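Local coordinates for putative methyltransferase protein (Bacteroides fragilis, PDB 5BP9) that binds S-adenosyl-L-homocysteine, the product form of the methyl donor, and probably acts as an S-adenosylmethionine-dependent methyltransferase, at residues L43-D48 with S132-E137; L66-S71 with F229-K234. One frame throughout, in Å; residues are numbered along the deposited sequence.

Interaction 1: L43-D48 with S132-E137; sequences LPAEKD and SPLSVE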
loop_
_atom_site.group_PDB
_atom_site.type_symbol
_atom_site.label_atom_id
_atom_site.label_comp_id
_atom_site.label_asym_id
_atom_site.label_seq_id
_atom_site.Cartn_x
_atom_site.Cartn_y
_atom_site.Cartn_z
ATOM N N LEU A 43 9.679 -11.326 -1.119
ATOM C CA LEU A 43 10.383 -11.471 0.168
ATOM C C LEU A 43 10.569 -12.951 0.497
ATOM O O LEU A 43 9.636 -13.709 0.434
ATOM C CB LEU A 43 9.616 -10.819 1.317
ATOM C CG LEU A 43 9.204 -9.373 1.134
ATOM C CD1 LEU A 43 8.450 -8.894 2.359
ATOM C CD2 LEU A 43 10.399 -8.475 0.871
ATOM N N PRO A 44 11.815 -13.339 0.874
ATOM C CA PRO A 44 11.955 -14.688 1.424
ATOM C C PRO A 44 11.314 -14.746 2.801
ATOM O O PRO A 44 11.366 -13.772 3.512
ATOM C CB PRO A 44 13.467 -14.912 1.528
ATOM C CG PRO A 44 14.109 -13.603 1.359
ATOM C CD PRO A 44 13.101 -12.596 0.863
ATOM N N ALA A 45 10.702 -15.875 3.157
ATOM C CA ALA A 45 10.012 -16.010 4.445
ATOM C C ALA A 45 10.934 -15.727 5.633
ATOM O O ALA A 45 10.495 -15.172 6.642
ATOM C CB ALA A 45 9.393 -17.393 4.571
ATOM N N GLU A 46 12.206 -16.076 5.491
ATOM C CA GLU A 46 13.205 -15.838 6.528
ATOM C C GLU A 46 13.552 -14.358 6.727
ATOM O O GLU A 46 14.177 -14.012 7.727
ATOM C CB GLU A 46 14.490 -16.651 6.246
ATOM C CG GLU A 46 15.205 -16.341 4.925
ATOM C CD GLU A 46 14.855 -17.274 3.761
ATOM O OE1 GLU A 46 15.744 -17.453 2.884
ATOM O OE2 GLU A 46 13.702 -17.792 3.697
ATOM N N LYS A 47 13.149 -13.501 5.773
ATOM C CA LYS A 47 13.364 -12.051 5.854
ATOM C C LYS A 47 12.017 -11.326 5.651
ATOM O O LYS A 47 11.952 -10.264 5.012
ATOM C CB LYS A 47 14.425 -11.574 4.845
ATOM C CG LYS A 47 15.800 -12.184 5.054
ATOM C CD LYS A 47 16.770 -11.762 3.960
ATOM C CE LYS A 47 18.124 -12.423 4.171
ATOM N NZ LYS A 47 19.043 -12.292 3.011
ATOM N N ASP A 48 10.954 -11.884 6.239
ATOM C CA ASP A 48 9.590 -11.357 6.094
ATOM C C ASP A 48 9.014 -11.051 7.478
ATOM O O ASP A 48 8.151 -11.789 8.003
ATOM C CB ASP A 48 8.708 -12.359 5.345
ATOM C CG ASP A 48 7.277 -11.883 5.179
ATOM O OD1 ASP A 48 6.983 -10.662 5.408
ATOM O OD2 ASP A 48 6.445 -12.755 4.851
ATOM N N SER A 132 4.876 -10.617 0.331
ATOM C CA SER A 132 5.152 -11.342 1.580
ATOM C C SER A 132 4.555 -12.754 1.506
ATOM O O SER A 132 3.328 -12.881 1.424
ATOM C CB SER A 132 4.547 -10.612 2.772
ATOM O OG SER A 132 4.465 -11.461 3.907
ATOM N N PRO A 133 5.390 -13.804 1.624
ATOM C CA PRO A 133 4.804 -15.148 1.499
ATOM C C PRO A 133 3.912 -15.515 2.664
ATOM O O PRO A 133 2.871 -16.166 2.469
ATOM C CB PRO A 133 6.019 -16.071 1.421
ATOM C CG PRO A 133 7.110 -15.298 2.078
ATOM C CD PRO A 133 6.850 -13.862 1.760
ATOM N N LEU A 134 4.279 -15.090 3.865
ATOM C CA LEU A 134 3.509 -15.418 5.049
ATOM C C LEU A 134 2.185 -14.634 5.097
ATOM O O LEU A 134 1.175 -15.137 5.614
ATOM C CB LEU A 134 4.353 -15.214 6.315
ATOM C CG LEU A 134 5.486 -16.225 6.498
ATOM C CD1 LEU A 134 6.506 -15.770 7.527
ATOM C CD2 LEU A 134 4.915 -17.589 6.853
ATOM N N SER A 135 2.170 -13.413 4.550
ATOM C CA SER A 135 0.936 -12.652 4.434
ATOM C C SER A 135 -0.033 -13.343 3.489
ATOM O O SER A 135 -1.215 -13.466 3.805
ATOM C CB SER A 135 1.212 -11.229 3.979
ATOM O OG SER A 135 2.023 -10.531 4.921
ATOM N N VAL A 136 0.468 -13.808 2.353
ATOM C CA VAL A 136 -0.368 -14.541 1.400
ATOM C C VAL A 136 -0.920 -15.839 2.006
ATOM O O VAL A 136 -2.121 -16.150 1.813
ATOM C CB VAL A 136 0.372 -14.749 0.062
ATOM C CG1 VAL A 136 -0.370 -15.710 -0.864
ATOM C CG2 VAL A 136 0.631 -13.402 -0.617
ATOM N N GLU A 137 -0.088 -16.547 2.788
ATOM C CA GLU A 137 -0.533 -17.744 3.532
ATOM C C GLU A 137 -1.740 -17.421 4.372
ATOM O O GLU A 137 -2.752 -18.101 4.304
ATOM C CB GLU A 137 0.578 -18.265 4.482
ATOM C CG GLU A 137 0.131 -19.177 5.638
ATOM C CD GLU A 137 1.291 -19.689 6.482
ATOM O OE1 GLU A 137 1.165 -19.630 7.731
ATOM O OE2 GLU A 137 2.307 -20.128 5.878
#

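Interaction 2: L66-S71 with F229-K234; sequences LRVFSS and FRMQYK. With ETE (2-{2-[2-2-(methoxy-ethoxy)-ethoxy]-ethoxy}-ethanol), chain B.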
loop_
_atom_site.group_PDB
_atom_site.type_symbol
_atom_site.label_atom_id
_atom_site.label_comp_id
_atom_site.label_asym_id
_atom_site.label_seq_id
_atom_site.Cartn_x
_atom_site.Cartn_y
_atom_site.Cartn_z
ATOM N N LEU A 66 5.990 -5.801 16.281
ATOM C CA LEU A 66 6.585 -5.553 14.973
ATOM C C LEU A 66 7.297 -4.208 15.048
ATOM O O LEU A 66 6.664 -3.172 15.120
ATOM C CB LEU A 66 5.511 -5.583 13.876
ATOM C CG LEU A 66 5.980 -5.299 12.447
ATOM C CD1 LEU A 66 7.059 -6.296 11.990
ATOM C CD2 LEU A 66 4.758 -5.296 11.532
ATOM N N ARG A 67 8.619 -4.246 14.965
ATOM C CA ARG A 67 9.465 -3.076 15.181
ATOM C C ARG A 67 9.828 -2.464 13.828
ATOM O O ARG A 67 10.110 -3.211 12.874
ATOM C CB ARG A 67 10.724 -3.468 15.943
ATOM C CG ARG A 67 10.416 -4.075 17.318
ATOM C CD ARG A 67 11.586 -4.804 17.945
ATOM N NE ARG A 67 12.664 -3.888 18.303
ATOM C CZ ARG A 67 13.855 -4.280 18.759
ATOM N NH1 ARG A 67 14.136 -5.579 18.893
ATOM N NH2 ARG A 67 14.778 -3.366 19.046
ATOM N N VAL A 68 9.860 -1.121 13.780
ATOM C CA VAL A 68 10.148 -0.374 12.547
ATOM C C VAL A 68 11.260 0.621 12.802
ATOM O O VAL A 68 11.156 1.450 13.714
ATOM C CB VAL A 68 8.933 0.432 12.044
ATOM C CG1 VAL A 68 9.193 1.008 10.659
ATOM C CG2 VAL A 68 7.694 -0.427 11.984
ATOM N N PHE A 69 12.302 0.528 11.987
ATOM C CA PHE A 69 13.467 1.406 12.037
ATOM C C PHE A 69 13.504 2.256 10.768
ATOM O O PHE A 69 12.925 1.891 9.758
ATOM C CB PHE A 69 14.765 0.606 12.156
ATOM C CG PHE A 69 14.844 -0.304 13.351
ATOM C CD1 PHE A 69 14.316 -1.583 13.300
ATOM C CD2 PHE A 69 15.545 0.081 14.483
ATOM C CE1 PHE A 69 14.405 -2.442 14.382
ATOM C CE2 PHE A 69 15.660 -0.783 15.554
ATOM C CZ PHE A 69 15.063 -2.033 15.506
ATOM N N SER A 70 14.224 3.376 10.819
ATOM C CA SER A 70 14.325 4.280 9.686
ATOM C C SER A 70 15.577 5.117 9.796
ATOM O O SER A 70 16.028 5.400 10.904
ATOM C CB SER A 70 13.112 5.201 9.710
ATOM O OG SER A 70 13.183 6.240 8.769
ATOM N N SER A 71 16.113 5.547 8.654
ATOM C CA SER A 71 17.232 6.500 8.705
ATOM C C SER A 71 16.773 7.910 9.126
ATOM O O SER A 71 17.602 8.699 9.574
ATOM C CB SER A 71 17.986 6.558 7.378
ATOM O OG SER A 71 17.264 7.285 6.418
ATOM N N PHE A 229 12.547 2.599 5.493
ATOM C CA PHE A 229 12.208 1.815 6.669
ATOM C C PHE A 229 12.880 0.440 6.615
ATOM O O PHE A 229 13.322 -0.011 5.579
ATOM C CB PHE A 229 10.696 1.617 6.757
ATOM C CG PHE A 229 9.917 2.860 7.079
ATOM C CD1 PHE A 229 10.031 3.459 8.325
ATOM C CD2 PHE A 229 8.999 3.368 6.194
ATOM C CE1 PHE A 229 9.278 4.551 8.667
ATOM C CE2 PHE A 229 8.243 4.470 6.526
ATOM C CZ PHE A 229 8.383 5.068 7.756
ATOM N N ARG A 230 12.887 -0.235 7.763
ATOM C CA ARG A 230 13.276 -1.634 7.862
ATOM C C ARG A 230 12.559 -2.183 9.086
ATOM O O ARG A 230 12.424 -1.488 10.074
ATOM C CB ARG A 230 14.810 -1.825 7.942
ATOM C CG ARG A 230 15.461 -1.221 9.136
ATOM C CD ARG A 230 16.975 -1.291 9.032
ATOM N NE ARG A 230 17.614 -0.662 10.188
ATOM C CZ ARG A 230 17.825 0.652 10.350
ATOM N NH1 ARG A 230 17.431 1.561 9.431
ATOM N NH2 ARG A 230 18.441 1.067 11.462
HETATM N N MSE A 231 12.101 -3.421 9.003
HETATM C CA MSE A 231 11.290 -4.015 10.078
HETATM C C MSE A 231 11.959 -5.220 10.657
HETATM O O MSE A 231 12.786 -5.902 10.004
HETATM C CB MSE A 231 9.902 -4.365 9.544
HETATM C CG MSE A 231 9.128 -3.090 9.205
HETATM SE SE MSE A 231 7.321 -3.541 8.549
HETATM C CE MSE A 231 7.794 -4.444 6.870
ATOM N N GLN A 232 11.653 -5.449 11.933
ATOM C CA GLN A 232 12.147 -6.614 12.667
ATOM C C GLN A 232 10.994 -7.218 13.470
ATOM O O GLN A 232 10.237 -6.487 14.071
ATOM C CB GLN A 232 13.300 -6.231 13.598
ATOM C CG GLN A 232 13.774 -7.389 14.476
ATOM C CD GLN A 232 14.774 -6.986 15.514
ATOM O OE1 GLN A 232 15.195 -5.843 15.588
ATOM N NE2 GLN A 232 15.144 -7.938 16.353
ATOM N N TYR A 233 10.893 -8.547 13.467
ATOM C CA TYR A 233 9.905 -9.265 14.281
ATOM C C TYR A 233 10.611 -10.446 14.898
ATOM O O TYR A 233 11.100 -11.305 14.172
ATOM C CB TYR A 233 8.714 -9.748 13.439
ATOM C CG TYR A 233 7.682 -10.460 14.287
ATOM C CD1 TYR A 233 6.910 -9.753 15.197
ATOM C CD2 TYR A 233 7.541 -11.846 14.238
ATOM C CE1 TYR A 233 5.988 -10.412 16.026
ATOM C CE2 TYR A 233 6.636 -12.512 15.072
ATOM C CZ TYR A 233 5.847 -11.781 15.950
ATOM O OH TYR A 233 4.948 -12.370 16.814
ATOM N N LYS A 234 10.698 -10.473 16.243
ATOM C CA LYS A 234 11.481 -11.500 16.941
ATOM C C LYS A 234 12.903 -11.443 16.355
ATOM O O LYS A 234 13.496 -10.368 16.388
ATOM C CB LYS A 234 10.777 -12.867 16.868
ATOM C CG LYS A 234 9.412 -12.844 17.544
ATOM C CD LYS A 234 8.805 -14.222 17.589
ATOM C CE LYS A 234 7.510 -14.263 18.371
ATOM N NZ LYS A 234 6.883 -15.615 18.332
HETATM O OH2 ETE B . 9.381 -4.299 0.754
HETATM C C12 ETE B . 8.750 -4.502 2.015
HETATM C C22 ETE B . 7.747 -3.376 2.160
HETATM O OH3 ETE B . 6.971 -3.537 3.340
HETATM C C13 ETE B . 5.633 -2.353 4.959
HETATM C C23 ETE B . 6.063 -2.448 3.503
HETATM O OH4 ETE B . 4.745 -1.249 5.139
HETATM C C14 ETE B . 5.765 0.587 6.298
HETATM C C24 ETE B . 4.831 -0.610 6.416
HETATM O OH5 ETE B . 6.119 1.064 7.595
HETATM C C15 ETE B . 5.667 2.916 9.098
HETATM C C25 ETE B . 5.073 1.805 8.240
HETATM O OH6 ETE B . 4.871 3.090 10.274
HETATM C C26 ETE B . 5.596 3.594 11.395
HETATM O O HOH W 1 12.591 -7.928 18.362
HETATM O O HOH W 2 16.819 -7.701 19.070
HETATM O O HOH W 3 18.188 3.735 11.935
#

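Interaction 1: L43-D48 with S132-E137
The carboxylate of Asp48 and the hydroxyl of Ser132 meet at the start of helix 133-142, a compact example of how a distant loop can finish a helix N-terminus. Ser132 OG donates to Asp48 OD2 over 2.5 Å, on the syn side of the carboxylate and 20° out of its plane. The Asp48 side chain extends toward the helix because CG is turned anti to the backbone N (chi1 179°). The same oxygen also takes a weak bond from the backbone, Leu134 N to Asp48 OD2 at 3.3 Å. Ser132 is itself the N-cap: its OG accepts from Ser135 N at 3.1 Å, so Asp48 probably helps to hold the capping hydroxyl in place. The negative charge lies beside the N-H groups of the first helical turn, where the helix end would probably stabilise it.

Around this polar pair the packing is largely apolar. Pro133 comes from the opposite direction to Asp48, its CD 3.3 Å from Asp48 OD2 and 3.1 Å from Leu43 O, and its CG packs 4.0 Å from Ala45 CB. Leu134 CD1 approaches the same alanine more loosely.

Asp48 is an N-cap too, its OD1 accepting from Gly51 N of helix 49-60, so one carboxylate serves two helix starts. Leu134 reaches Ala52 of that helix, Pro133 touches Gln149 on strand 147-149, and Leu43 is bonded through its backbone to Ile131, just after strand 125-130.

Interaction 2: L66-S71 with F229-K234
The Arg230 guanidinium lays one face over the CB of Phe69, not over its ring, with Phe69 CB above the centre of that face and 3.6 Å from Arg230 CZ, while a water bound by Arg230 NH2 and Ser70 O sits at its edge. Arg230 CG stands between the backbone N and the carbonyl carbon (chi1 63°), which turns the extended chain back over the neighbouring strand. The Phe69 ring has Arg230 O at its edge; its plane is 17° from that of the Gln232 amide, but Gln232 OE1 approaches obliquely, 3.7 Å from Phe69 CE1, without a stack. Gln232 OE1 also rests over one face of the Arg67 guanidinium, a packing contact; Arg67 pairs by salt bridge with Glu75, and Gln232 NE2 donates to Lys234 O at 2.9 Å. On the Phe229 ring, one face carries C15 of the glycol ether, 3.7 Å from Phe229 CZ, and the edge meets Phe69 O.

On the other side of the sheet, Val68 CG1, in the conformer described, packs on Phe229 CD1. Val68 and Met231, a selenomethionine, lie side by side, and the bent end of Met231 leads away to place its CE 3.6 Å from C13 of the ether. Leu66 crosses Tyr233 at about a right angle, its CD1 4.1 Å from Tyr233 CB.

Two hydrogen-bonded pairs, Arg67 with Gln232 and Phe69 with Arg230, set the register; Phe69 N to Arg230 O is nearly straight at 2.8 Å. These are the central strands of a four-stranded antiparallel sheet, separate from the mixed sheet of the Rossmann-like methyltransferase fold, and the side of this four-stranded sheet that carries Met231 helps line the ether pocket.

Both contacts are partly buried, yet they solve different problems. Interaction 1 joins a loop to a helix start in the methyltransferase domain and depends on a shared carboxylate with a small apolar surround; interaction 2 joins two strands through regular backbone pairing and buries more than twice the surface. Its side chains divide between a partly exposed side carrying two arginines, a glutamine and a phenylalanine and a buried, apolar one. Helix 49-60 links the two, since it begins directly after 43-48 and packs on Leu66 and Tyr233. Interaction 1 touches S-adenosyl-L-homocysteine through Ser132 and comes near the glycol ether at Leu43; interaction 2 contacts the ether directly through Phe229 and Met231.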